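Local structure of ricin B lectin (Clostridium thermocellum, 3VSF) at residues L84-Y89 and G101-R106; A109-H114 and F160-S165; M123-T128 and P216-I221; G129-W134 and K154-K159. The protein is an exo-beta-1,3-galactanase that probably hydrolyses galactan through its family 43 glycoside hydrolase domain and binds beta-D-galactose through a ricin-type lectin domain. All blocks are in the same frame, centred on the assembly; numbering follows the deposited sequence.

Interaction 1 (L84-Y89 and G101-R106)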
loop_
_atom_site.group_PDB
_atom_site.type_symbol
_atom_site.label_atom_id
_atom_site.label_comp_id
_atom_site.label_asym_id
_atom_site.label_seq_id
_atom_site.Cartn_x
_atom_site.Cartn_y
_atom_site.Cartn_z
ATOM N N LEU A 84 24.071 6.051 6.971
ATOM C CA LEU A 84 25.099 6.343 5.979
ATOM C C LEU A 84 24.718 7.573 5.159
ATOM O O LEU A 84 25.485 8.533 5.070
ATOM C CB LEU A 84 25.318 5.138 5.061
ATOM C CG LEU A 84 26.596 5.084 4.216
ATOM C CD1 LEU A 84 26.734 3.722 3.553
ATOM C CD2 LEU A 84 26.641 6.193 3.173
ATOM N N GLY A 85 23.532 7.542 4.561
ATOM C CA GLY A 85 23.067 8.649 3.744
ATOM C C GLY A 85 21.587 8.579 3.417
ATOM O O GLY A 85 20.975 7.512 3.476
ATOM N N VAL A 86 21.008 9.727 3.082
ATOM C CA VAL A 86 19.615 9.790 2.662
ATOM C C VAL A 86 19.546 9.991 1.154
ATOM O O VAL A 86 19.631 11.116 0.660
ATOM C CB VAL A 86 18.858 10.928 3.370
ATOM C CG1 VAL A 86 17.434 11.029 2.843
ATOM C CG2 VAL A 86 18.858 10.707 4.873
ATOM N N SER A 87 19.397 8.888 0.426
ATOM C CA SER A 87 19.427 8.914 -1.030
ATOM C C SER A 87 18.240 9.662 -1.629
ATOM O O SER A 87 17.227 9.879 -0.966
ATOM C CB SER A 87 19.480 7.489 -1.583
ATOM O OG SER A 87 20.561 6.767 -1.019
ATOM N N CYS A 88 18.383 10.052 -2.891
ATOM C CA CYS A 88 17.322 10.747 -3.607
ATOM C C CYS A 88 17.267 10.297 -5.061
ATOM O O CYS A 88 18.250 10.408 -5.794
ATOM C CB CYS A 88 17.527 12.260 -3.538
ATOM S SG CYS A 88 16.367 13.207 -4.549
ATOM N N TYR A 89 16.112 9.786 -5.473
ATOM C CA TYR A 89 15.925 9.330 -6.844
ATOM C C TYR A 89 14.857 10.158 -7.553
ATOM O O TYR A 89 13.851 10.534 -6.954
ATOM C CB TYR A 89 15.564 7.845 -6.870
ATOM C CG TYR A 89 16.647 6.947 -6.313
ATOM C CD1 TYR A 89 16.755 6.722 -4.947
ATOM C CD2 TYR A 89 17.560 6.326 -7.153
ATOM C CE1 TYR A 89 17.743 5.903 -4.434
ATOM C CE2 TYR A 89 18.551 5.503 -6.650
ATOM C CZ TYR A 89 18.637 5.295 -5.290
ATOM O OH TYR A 89 19.622 4.479 -4.784
ATOM N N GLY A 101 22.225 11.212 -5.866
ATOM C CA GLY A 101 23.155 11.353 -4.760
ATOM C C GLY A 101 22.478 11.440 -3.407
ATOM O O GLY A 101 21.263 11.280 -3.297
ATOM N N GLU A 102 23.272 11.696 -2.372
ATOM C CA GLU A 102 22.754 11.810 -1.014
ATOM C C GLU A 102 22.470 13.259 -0.640
ATOM O O GLU A 102 23.391 14.029 -0.365
ATOM C CB GLU A 102 23.730 11.194 -0.009
ATOM C CG GLU A 102 23.481 9.723 0.293
ATOM C CD GLU A 102 23.692 8.827 -0.912
ATOM O OE1 GLU A 102 24.317 9.282 -1.893
ATOM O OE2 GLU A 102 23.232 7.667 -0.877
ATOM N N VAL A 103 21.193 13.625 -0.633
ATOM C CA VAL A 103 20.786 14.964 -0.226
ATOM C C VAL A 103 21.185 15.213 1.225
ATOM O O VAL A 103 21.322 16.356 1.656
ATOM C CB VAL A 103 19.269 15.168 -0.382
ATOM C CG1 VAL A 103 18.871 15.080 -1.847
ATOM C CG2 VAL A 103 18.504 14.148 0.448
ATOM N N LEU A 104 21.370 14.129 1.972
ATOM C CA LEU A 104 21.824 14.213 3.353
ATOM C C LEU A 104 22.808 13.084 3.627
ATOM O O LEU A 104 22.569 11.937 3.254
ATOM C CB LEU A 104 20.639 14.129 4.316
ATOM C CG LEU A 104 20.898 14.576 5.755
ATOM C CD1 LEU A 104 21.164 16.073 5.803
ATOM C CD2 LEU A 104 19.727 14.213 6.653
ATOM N N SER A 105 23.921 13.413 4.274
ATOM C CA SER A 105 24.957 12.426 4.558
ATOM C C SER A 105 25.315 12.408 6.037
ATOM O O SER A 105 24.928 13.301 6.792
ATOM C CB SER A 105 26.206 12.710 3.722
ATOM O OG SER A 105 27.241 11.789 4.018
ATOM N N ARG A 106 26.056 11.383 6.447
ATOM C CA ARG A 106 26.553 11.300 7.814
ATOM C C ARG A 106 27.623 12.364 8.031
ATOM O O ARG A 106 28.099 12.567 9.148
ATOM C CB ARG A 106 27.121 9.909 8.096
ATOM C CG ARG A 106 28.310 9.536 7.225
ATOM C CD ARG A 106 28.775 8.114 7.499
ATOM N NE ARG A 106 29.058 7.890 8.915
ATOM C CZ ARG A 106 30.220 8.164 9.498
ATOM N NH1 ARG A 106 31.216 8.677 8.788
ATOM N NH2 ARG A 106 30.388 7.925 10.792
#
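Leu-84 and Arg-106 meet at the open end of an antiparallel beta hairpin made by the last two strands of a four-stranded blade of the family 43 beta-propeller. Arg-106 N gives a hydrogen bond to Leu-84 O at 3.2 Å, from above the carbonyl plane. Gly-85 faces Ser-105 in a non-hydrogen-bonded pair. Its CA lies 3.6 Å from Glu-102 CG, with no side chain between them. Val-86 N makes a nearly straight bond to Leu-104 O (2.7 Å, 175°). The side chains of Val-86 and Leu-104 run alongside each other on the same face of the sheet, CB to CB at 3.8 Å. They pack on Met-133 of the next blade. Ser-87 sits opposite Glu-102. Between the Gly-85/Ser-105 and Ser-87/Glu-102 pairs the first strand has one residue and the second has two, Val-103 and Leu-104, where its chain turns a corner. The carboxylate of Glu-102 is bonded to Tyr-99 and Tyr-76; a bond from Ser-87 OG to its OE2 is less certain, because the place of OG is unsure. The backbone bond from Cys-88 N to Gly-101 O is weak. The side chain of Cys-88 turns to the other strand, and its CB rests on Val-103 CG1 at 3.6 Å.

Interaction 2 (A109-H114 and F160-S165)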
loop_
_atom_site.group_PDB
_atom_site.type_symbol
_atom_site.label_atom_id
_atom_site.label_comp_id
_atom_site.label_asym_id
_atom_site.label_seq_id
_atom_site.Cartn_x
_atom_site.Cartn_y
_atom_site.Cartn_z
ATOM N N ALA A 109 26.513 16.704 9.282
ATOM C CA ALA A 109 26.539 17.253 10.635
ATOM C C ALA A 109 27.354 16.370 11.577
ATOM O O ALA A 109 27.557 15.188 11.302
ATOM C CB ALA A 109 25.120 17.430 11.160
ATOM N N PRO A 110 27.822 16.945 12.695
ATOM C CA PRO A 110 28.626 16.202 13.672
ATOM C C PRO A 110 27.845 15.073 14.340
ATOM O O PRO A 110 28.396 13.994 14.560
ATOM C CB PRO A 110 28.995 17.273 14.706
ATOM C CG PRO A 110 27.942 18.318 14.562
ATOM C CD PRO A 110 27.621 18.346 13.101
ATOM N N GLU A 111 26.579 15.320 14.661
ATOM C CA GLU A 111 25.762 14.317 15.334
ATOM C C GLU A 111 25.182 13.302 14.352
ATOM O O GLU A 111 24.545 12.329 14.756
ATOM C CB GLU A 111 24.644 14.978 16.145
ATOM C CG GLU A 111 23.703 15.844 15.329
ATOM C CD GLU A 111 22.619 16.477 16.179
ATOM O OE1 GLU A 111 22.581 16.202 17.397
ATOM O OE2 GLU A 111 21.804 17.247 15.632
ATOM N N LEU A 112 25.408 13.533 13.064
ATOM C CA LEU A 112 24.958 12.601 12.036
ATOM C C LEU A 112 26.038 11.571 11.726
ATOM O O LEU A 112 25.840 10.681 10.900
ATOM C CB LEU A 112 24.558 13.348 10.761
ATOM C CG LEU A 112 23.364 14.297 10.876
ATOM C CD1 LEU A 112 23.069 14.944 9.531
ATOM C CD2 LEU A 112 22.141 13.561 11.400
ATOM N N ASN A 113 27.180 11.699 12.392
ATOM C CA ASN A 113 28.285 10.767 12.201
ATOM C C ASN A 113 27.955 9.374 12.725
ATOM O O ASN A 113 28.014 8.391 11.987
ATOM C CB ASN A 113 29.554 11.293 12.876
ATOM C CG ASN A 113 30.139 12.498 12.164
ATOM O OD1 ASN A 113 29.602 13.601 12.242
ATOM N ND2 ASN A 113 31.251 12.291 11.467
ATOM N N HIS A 114 27.601 9.299 14.002
ATOM C CA HIS A 114 27.310 8.023 14.641
ATOM C C HIS A 114 25.890 8.025 15.199
ATOM O O HIS A 114 25.681 8.294 16.382
ATOM C CB HIS A 114 28.321 7.759 15.757
ATOM C CG HIS A 114 28.215 6.396 16.365
ATOM N ND1 HIS A 114 28.821 5.286 15.816
ATOM C CD2 HIS A 114 27.577 5.963 17.477
ATOM C CE1 HIS A 114 28.559 4.229 16.563
ATOM N NE2 HIS A 114 27.806 4.612 17.578
ATOM N N PHE A 160 21.182 18.924 1.133
ATOM C CA PHE A 160 20.439 19.535 2.231
ATOM C C PHE A 160 21.370 19.965 3.360
ATOM O O PHE A 160 22.433 19.378 3.560
ATOM C CB PHE A 160 19.380 18.569 2.768
ATOM C CG PHE A 160 18.117 18.543 1.958
ATOM C CD1 PHE A 160 16.917 18.961 2.510
ATOM C CD2 PHE A 160 18.126 18.107 0.645
ATOM C CE1 PHE A 160 15.751 18.938 1.768
ATOM C CE2 PHE A 160 16.964 18.082 -0.102
ATOM C CZ PHE A 160 15.775 18.500 0.461
ATOM N N THR A 161 20.960 20.992 4.097
ATOM C CA THR A 161 21.731 21.466 5.239
ATOM C C THR A 161 21.034 21.086 6.542
ATOM O O THR A 161 19.936 21.561 6.833
ATOM C CB THR A 161 21.945 22.994 5.195
ATOM O OG1 THR A 161 20.726 23.666 5.535
ATOM C CG2 THR A 161 22.393 23.431 3.806
ATOM N N TYR A 162 21.675 20.220 7.318
ATOM C CA TYR A 162 21.107 19.758 8.578
ATOM C C TYR A 162 20.958 20.915 9.560
ATOM O O TYR A 162 21.809 21.801 9.623
ATOM C CB TYR A 162 21.979 18.657 9.181
ATOM C CG TYR A 162 21.394 18.012 10.416
ATOM C CD1 TYR A 162 21.760 18.439 11.685
ATOM C CD2 TYR A 162 20.478 16.975 10.312
ATOM C CE1 TYR A 162 21.229 17.851 12.816
ATOM C CE2 TYR A 162 19.942 16.379 11.438
ATOM C CZ TYR A 162 20.321 16.821 12.687
ATOM O OH TYR A 162 19.790 16.232 13.812
ATOM N N ILE A 163 19.870 20.905 10.324
ATOM C CA ILE A 163 19.607 21.966 11.289
ATOM C C ILE A 163 19.870 21.502 12.718
ATOM O O ILE A 163 20.872 21.875 13.326
ATOM C CB ILE A 163 18.161 22.482 11.186
ATOM C CG1 ILE A 163 17.884 23.023 9.782
ATOM C CG2 ILE A 163 17.904 23.560 12.224
ATOM C CD1 ILE A 163 16.509 23.636 9.629
ATOM N N ARG A 164 18.966 20.684 13.247
ATOM C CA ARG A 164 19.063 20.231 14.628
ATOM C C ARG A 164 18.175 19.020 14.882
ATOM O O ARG A 164 17.295 18.700 14.083
ATOM C CB ARG A 164 18.661 21.356 15.580
ATOM C CG ARG A 164 17.318 21.974 15.235
ATOM C CD ARG A 164 16.496 22.282 16.473
ATOM N NE ARG A 164 15.158 22.746 16.121
ATOM C CZ ARG A 164 14.178 22.943 16.997
ATOM N NH1 ARG A 164 14.383 22.714 18.287
ATOM N NH2 ARG A 164 12.992 23.367 16.581
ATOM N N SER A 165 18.413 18.351 16.005
ATOM C CA SER A 165 17.560 17.258 16.450
ATOM C C SER A 165 16.990 17.610 17.817
ATOM O O SER A 165 17.662 18.245 18.629
ATOM C CB SER A 165 18.351 15.951 16.516
ATOM O OG SER A 165 19.452 16.061 17.400
#
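Leu-112 lies over one face of the Tyr-162 ring. Its CG stands 4.1 Å from the ring centroid and only 14° off the normal, a CH-pi contact displaced toward the rim. Leu-112 CD1 meets Tyr-162 CD2 at 3.4 Å, and Leu-112 CD2 meets Tyr-162 CE2 at 3.6 Å. Ala-109 CB approaches Tyr-162 CD1 obliquely at 3.5 Å. Tyr-162 reaches this site because its CG is anti to the backbone N (chi1 -174°). Glu-111 takes the hydroxyl end. Tyr-162 OH donates to Glu-111 OE2 at 2.9 Å, meeting it from above the carboxylate plane. Carboxylate and ring stand almost perpendicular, with 87° between their planes. Ser-165 OG is near both carboxylate oxygens, but these bonds are weak and the choice between them is not settled; Arg-147 also bonds to this hydroxyl. The contact fastens the loop before strand 116-124 to strand 161-166, the last strand of the same propeller blade. Trp-137 bonds to Glu-111 O and touches Leu-112 from strand 131-138. Tyr-162 is thus gripped by apolar carbons on its ring and by a carboxylate on its hydroxyl, and the hydrogen bond would probably favour the ionised form of Glu-111.

Interaction 3 (M123-T128 and P216-I221)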
loop_
_atom_site.group_PDB
_atom_site.type_symbol
_atom_site.label_atom_id
_atom_site.label_comp_id
_atom_site.label_asym_id
_atom_site.label_seq_id
_atom_site.Cartn_x
_atom_site.Cartn_y
_atom_site.Cartn_z
ATOM N N MET A 123 8.951 17.701 2.398
ATOM C CA MET A 123 7.782 18.498 2.052
ATOM C C MET A 123 8.219 19.825 1.440
ATOM O O MET A 123 9.311 20.313 1.727
ATOM C CB MET A 123 6.922 18.745 3.293
ATOM C CG MET A 123 7.657 19.439 4.429
ATOM S SD MET A 123 6.754 19.391 5.990
ATOM C CE MET A 123 5.219 20.186 5.524
ATOM N N TYR A 124 7.372 20.402 0.595
ATOM C CA TYR A 124 7.698 21.666 -0.057
ATOM C C TYR A 124 6.910 22.842 0.515
ATOM O O TYR A 124 5.734 22.712 0.856
ATOM C CB TYR A 124 7.477 21.575 -1.568
ATOM C CG TYR A 124 7.598 22.906 -2.275
ATOM C CD1 TYR A 124 6.466 23.621 -2.649
ATOM C CD2 TYR A 124 8.842 23.455 -2.560
ATOM C CE1 TYR A 124 6.570 24.840 -3.292
ATOM C CE2 TYR A 124 8.956 24.673 -3.202
ATOM C CZ TYR A 124 7.818 25.362 -3.566
ATOM O OH TYR A 124 7.923 26.574 -4.206
ATOM N N ASN A 125 7.571 23.991 0.612
ATOM C CA ASN A 125 6.942 25.207 1.110
ATOM C C ASN A 125 6.753 26.225 -0.009
ATOM O O ASN A 125 7.722 26.672 -0.622
ATOM C CB ASN A 125 7.781 25.812 2.238
ATOM C CG ASN A 125 7.082 26.961 2.939
ATOM O OD1 ASN A 125 6.256 27.658 2.349
ATOM N ND2 ASN A 125 7.413 27.164 4.209
ATOM N N ALA A 126 5.501 26.587 -0.274
ATOM C CA ALA A 126 5.189 27.549 -1.326
ATOM C C ALA A 126 5.689 28.944 -0.967
ATOM O O ALA A 126 6.262 29.643 -1.804
ATOM C CB ALA A 126 3.692 27.573 -1.595
ATOM N N SER A 127 5.466 29.341 0.281
ATOM C CA SER A 127 5.881 30.654 0.762
ATOM C C SER A 127 7.380 30.872 0.576
ATOM O O SER A 127 7.803 31.734 -0.196
ATOM C CB SER A 127 5.517 30.818 2.240
ATOM O OG SER A 127 4.140 30.567 2.457
ATOM N N THR A 128 8.177 30.083 1.290
ATOM C CA THR A 128 9.628 30.220 1.257
ATOM C C THR A 128 10.211 29.822 -0.097
ATOM O O THR A 128 11.008 30.556 -0.680
ATOM C CB THR A 128 10.296 29.369 2.353
ATOM O OG1 THR A 128 10.055 27.980 2.097
ATOM C CG2 THR A 128 9.740 29.731 3.723
ATOM N N PRO A 216 4.987 28.523 9.772
ATOM C CA PRO A 216 4.929 28.818 8.336
ATOM C C PRO A 216 6.155 28.342 7.559
ATOM O O PRO A 216 6.037 28.037 6.372
ATOM C CB PRO A 216 4.847 30.344 8.305
ATOM C CG PRO A 216 4.132 30.690 9.561
ATOM C CD PRO A 216 4.592 29.687 10.587
ATOM N N ASP A 217 7.312 28.278 8.212
ATOM C CA ASP A 217 8.548 27.895 7.534
ATOM C C ASP A 217 8.738 26.379 7.449
ATOM O O ASP A 217 9.663 25.901 6.791
ATOM C CB ASP A 217 9.760 28.554 8.204
ATOM C CG ASP A 217 9.853 28.243 9.686
ATOM O OD1 ASP A 217 9.518 27.107 10.082
ATOM O OD2 ASP A 217 10.261 29.137 10.457
ATOM N N TYR A 218 7.860 25.635 8.117
ATOM C CA TYR A 218 7.901 24.171 8.116
ATOM C C TYR A 218 9.080 23.601 8.904
ATOM O O TYR A 218 9.140 22.398 9.156
ATOM C CB TYR A 218 7.933 23.619 6.688
ATOM C CG TYR A 218 6.648 23.789 5.910
ATOM C CD1 TYR A 218 5.510 24.309 6.510
ATOM C CD2 TYR A 218 6.573 23.417 4.575
ATOM C CE1 TYR A 218 4.335 24.462 5.796
ATOM C CE2 TYR A 218 5.406 23.563 3.855
ATOM C CZ TYR A 218 4.290 24.086 4.470
ATOM O OH TYR A 218 3.127 24.232 3.752
ATOM N N LYS A 219 10.015 24.463 9.288
ATOM C CA LYS A 219 11.241 24.016 9.941
ATOM C C LYS A 219 11.107 23.888 11.457
ATOM O O LYS A 219 11.990 23.345 12.118
ATOM C CB LYS A 219 12.404 24.950 9.587
ATOM C CG LYS A 219 12.890 24.811 8.153
ATOM C CD LYS A 219 13.845 25.932 7.772
ATOM C CE LYS A 219 13.128 27.272 7.722
ATOM N NZ LYS A 219 14.022 28.372 7.263
ATOM N N ASN A 220 9.999 24.383 12.001
ATOM C CA ASN A 220 9.774 24.336 13.442
ATOM C C ASN A 220 8.359 23.893 13.801
ATOM O O ASN A 220 7.477 23.851 12.944
ATOM C CB ASN A 220 10.072 25.699 14.072
ATOM C CG ASN A 220 11.498 26.157 13.827
ATOM O OD1 ASN A 220 12.425 25.348 13.793
ATOM N ND2 ASN A 220 11.678 27.460 13.654
ATOM N N ILE A 221 8.151 23.565 15.073
ATOM C CA ILE A 221 6.842 23.133 15.549
ATOM C C ILE A 221 6.095 24.272 16.238
ATOM O O ILE A 221 6.570 24.830 17.226
ATOM C CB ILE A 221 6.957 21.934 16.511
ATOM C CG1 ILE A 221 7.480 20.705 15.766
ATOM C CG2 ILE A 221 5.611 21.633 17.154
ATOM C CD1 ILE A 221 7.578 19.465 16.622
#
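Residues 123-128 leave the end of a strand and come up to the turn 216-221, with Thr-128 and Asp-217 as the nearest CA pair at 6.8 Å. The strand belongs to one propeller blade and the turn joins two strands of the next. Tyr-218 sends its ring between two side chains. Met-123 CE lies over one face, 3.8 Å from the centroid, as a CH-pi contact. The sulfur is more oblique, in a Met-aromatic contact. The chain of Met-123 bends at its last torsion (chi3 -58°), which brings the methyl over the ring. Asn-125 ND2 lies over the opposite face, toward the rim, while its CB touches the CD2-CE2 side of the ring. The amide plane is 31° from that of the ring. Tyr-124 O is at the ring edge, 3.1 Å from Tyr-218 CE2. Asn-125 ND2 also donates to Pro-216 O at 2.7 Å, in the carbonyl plane and on a lone pair. Asp-217 OD1 takes Lys-219 N at 2.8 Å in an Asx turn and also bonds to Thr-215. Tyr-218 OH bonds to Gly-195 O. Asn-125 therefore does two jobs: ND2 ties the blades together, while OD1 receives weak bonds from Ser-127 N and Thr-128 N that would steady its own turn.

Interaction 4 (G129-W134 and K154-K159)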
loop_
_atom_site.group_PDB
_atom_site.type_symbol
_atom_site.label_atom_id
_atom_site.label_comp_id
_atom_site.label_asym_id
_atom_site.label_seq_id
_atom_site.Cartn_x
_atom_site.Cartn_y
_atom_site.Cartn_z
ATOM N N GLY A 129 9.807 28.657 -0.590
ATOM C CA GLY A 129 10.331 28.138 -1.841
ATOM C C GLY A 129 11.480 27.178 -1.603
ATOM O O GLY A 129 12.281 26.913 -2.500
ATOM N N GLU A 130 11.558 26.656 -0.383
ATOM C CA GLU A 130 12.613 25.723 -0.011
ATOM C C GLU A 130 12.027 24.410 0.494
ATOM O O GLU A 130 10.940 24.383 1.070
ATOM C CB GLU A 130 13.529 26.345 1.047
ATOM C CG GLU A 130 12.818 26.742 2.330
ATOM C CD GLU A 130 13.689 27.575 3.248
ATOM O OE1 GLU A 130 13.214 27.955 4.339
ATOM O OE2 GLU A 130 14.849 27.855 2.877
ATOM N N PHE A 131 12.754 23.319 0.269
ATOM C CA PHE A 131 12.287 21.991 0.654
ATOM C C PHE A 131 12.740 21.619 2.063
ATOM O O PHE A 131 13.935 21.507 2.330
ATOM C CB PHE A 131 12.779 20.944 -0.345
ATOM C CG PHE A 131 12.295 21.171 -1.749
ATOM C CD1 PHE A 131 11.117 20.590 -2.191
ATOM C CD2 PHE A 131 13.016 21.960 -2.628
ATOM C CE1 PHE A 131 10.668 20.794 -3.482
ATOM C CE2 PHE A 131 12.572 22.168 -3.921
ATOM C CZ PHE A 131 11.396 21.583 -4.347
ATOM N N VAL A 132 11.777 21.424 2.956
ATOM C CA VAL A 132 12.071 21.046 4.333
ATOM C C VAL A 132 12.014 19.531 4.504
ATOM O O VAL A 132 11.082 18.879 4.031
ATOM C CB VAL A 132 11.091 21.711 5.319
ATOM C CG1 VAL A 132 11.418 21.309 6.749
ATOM C CG2 VAL A 132 11.131 23.224 5.162
ATOM N N MET A 133 13.016 18.976 5.179
ATOM C CA MET A 133 13.102 17.533 5.376
ATOM C C MET A 133 13.065 17.146 6.853
ATOM O O MET A 133 13.830 17.672 7.661
ATOM C CB MET A 133 14.372 16.981 4.723
ATOM C CG MET A 133 14.702 15.552 5.120
ATOM S SD MET A 133 16.171 14.921 4.291
ATOM C CE MET A 133 16.466 13.421 5.221
ATOM N N TRP A 134 12.172 16.223 7.195
ATOM C CA TRP A 134 12.068 15.716 8.558
ATOM C C TRP A 134 12.471 14.248 8.616
ATOM O O TRP A 134 12.545 13.578 7.586
ATOM C CB TRP A 134 10.649 15.898 9.091
ATOM C CG TRP A 134 10.287 17.330 9.326
ATOM C CD1 TRP A 134 9.946 18.254 8.383
ATOM C CD2 TRP A 134 10.233 18.004 10.588
ATOM N NE1 TRP A 134 9.682 19.464 8.982
ATOM C CE2 TRP A 134 9.850 19.335 10.336
ATOM C CE3 TRP A 134 10.469 17.610 11.909
ATOM C CZ2 TRP A 134 9.699 20.274 11.353
ATOM C CZ3 TRP A 134 10.317 18.543 12.919
ATOM C CH2 TRP A 134 9.936 19.860 12.635
ATOM N N LYS A 154 17.380 24.645 -1.023
ATOM C CA LYS A 154 16.702 25.486 -2.002
ATOM C C LYS A 154 16.239 24.655 -3.194
ATOM O O LYS A 154 15.313 25.036 -3.910
ATOM C CB LYS A 154 17.624 26.616 -2.468
ATOM C CG LYS A 154 18.064 27.560 -1.358
ATOM C CD LYS A 154 16.879 28.292 -0.747
ATOM C CE LYS A 154 17.327 29.274 0.324
ATOM N NZ LYS A 154 16.179 30.014 0.920
ATOM N N THR A 155 16.891 23.514 -3.397
ATOM C CA THR A 155 16.549 22.606 -4.486
ATOM C C THR A 155 16.194 21.226 -3.939
ATOM O O THR A 155 16.626 20.860 -2.846
ATOM C CB THR A 155 17.708 22.477 -5.491
ATOM O OG1 THR A 155 18.873 21.980 -4.821
ATOM C CG2 THR A 155 18.025 23.827 -6.114
ATOM N N PRO A 156 15.401 20.454 -4.700
ATOM C CA PRO A 156 14.959 19.128 -4.256
ATOM C C PRO A 156 16.099 18.114 -4.191
ATOM O O PRO A 156 16.261 17.442 -3.173
ATOM C CB PRO A 156 13.953 18.718 -5.335
ATOM C CG PRO A 156 14.368 19.481 -6.543
ATOM C CD PRO A 156 14.863 20.798 -6.028
ATOM N N ASP A 157 16.875 18.008 -5.264
ATOM C CA ASP A 157 17.954 17.028 -5.337
ATOM C C ASP A 157 19.304 17.614 -4.937
ATOM O O ASP A 157 20.349 17.007 -5.175
ATOM C CB ASP A 157 18.031 16.424 -6.741
ATOM C CG ASP A 157 17.941 17.472 -7.832
ATOM O OD1 ASP A 157 17.405 17.158 -8.915
ATOM O OD2 ASP A 157 18.403 18.611 -7.606
ATOM N N GLY A 158 19.276 18.794 -4.327
ATOM C CA GLY A 158 20.492 19.443 -3.872
ATOM C C GLY A 158 20.891 18.999 -2.477
ATOM O O GLY A 158 20.079 18.443 -1.739
ATOM N N LYS A 159 22.147 19.243 -2.119
ATOM C CA LYS A 159 22.652 18.880 -0.801
ATOM C C LYS A 159 21.907 19.650 0.288
ATOM O O LYS A 159 21.985 20.876 0.356
ATOM C CB LYS A 159 24.152 19.170 -0.703
ATOM C CG LYS A 159 24.967 18.716 -1.907
ATOM C CD LYS A 159 25.024 17.202 -2.022
ATOM C CE LYS A 159 25.918 16.776 -3.179
ATOM N NZ LYS A 159 26.050 15.296 -3.281
#
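Phe-131 and Pro-156 form the apolar half of this contact, and Glu-130 and Lys-154 form the charged half. Pro-156 lies over one face of the Phe-131 ring. Its CB is 4.1 Å from the centroid and 17° off the normal, a CH-pi contact. Pro-156 CD comes in past the rim and meets Phe-131 CE2 at 3.4 Å. Lys-154 O is at the ring edge, near its plane, 4.0 Å from Phe-131 CE2. Well away from the ring, Lys-154 NZ makes a salt bridge to Glu-130 OE2 at 3.2 Å. The ammonium meets this oxygen from above the carboxylate plane. Lys-154 starts out pointing away from Glu-130, but a bend at its second torsion (chi2 -63°) brings the amine back. Glu-130 itself is extended beyond CG.

The second shell fixes these groups. Glu-130 OE1 makes another salt bridge, to Lys-219, so the buried carboxylate is held between two lysines and would be kept ionised. His-66 meets the Phe-131 ring edge-to-face, and Tyr-124 also packs against that ring. Thr-155 O is bonded to Ser-153 OG, and Pro-156 O to Tyr-73 OH.

Residues 129-134 enter strand 131-138, which lies between strands 116-124 and 147-153 in one propeller blade. Residues 154-159 link strand 147-153 to the last strand of the blade, 161-166, and this loop also leans on Tyr-71 of strand 69-77 in the preceding blade.

From the N terminus, interaction 1 closes first, joining residues 84-89 and 101-106 in a hairpin of one propeller blade. The other three open after it. Interaction 2 runs from 109-114 to 160-165 and closes a loop around most of the next blade. Interaction 3 opens inside that loop but closes at 216-221, so the two cross, and it reaches on to the third blade. Interaction 4 is nested within both. Interaction 1 is tied to interaction 2 by a probable bond from Phe-160 N to Val-103 O, and to interaction 4 by Met-133. Interactions 3 and 4 share the neighbouring strands 116-124 and 131-138. Together they link three successive blades.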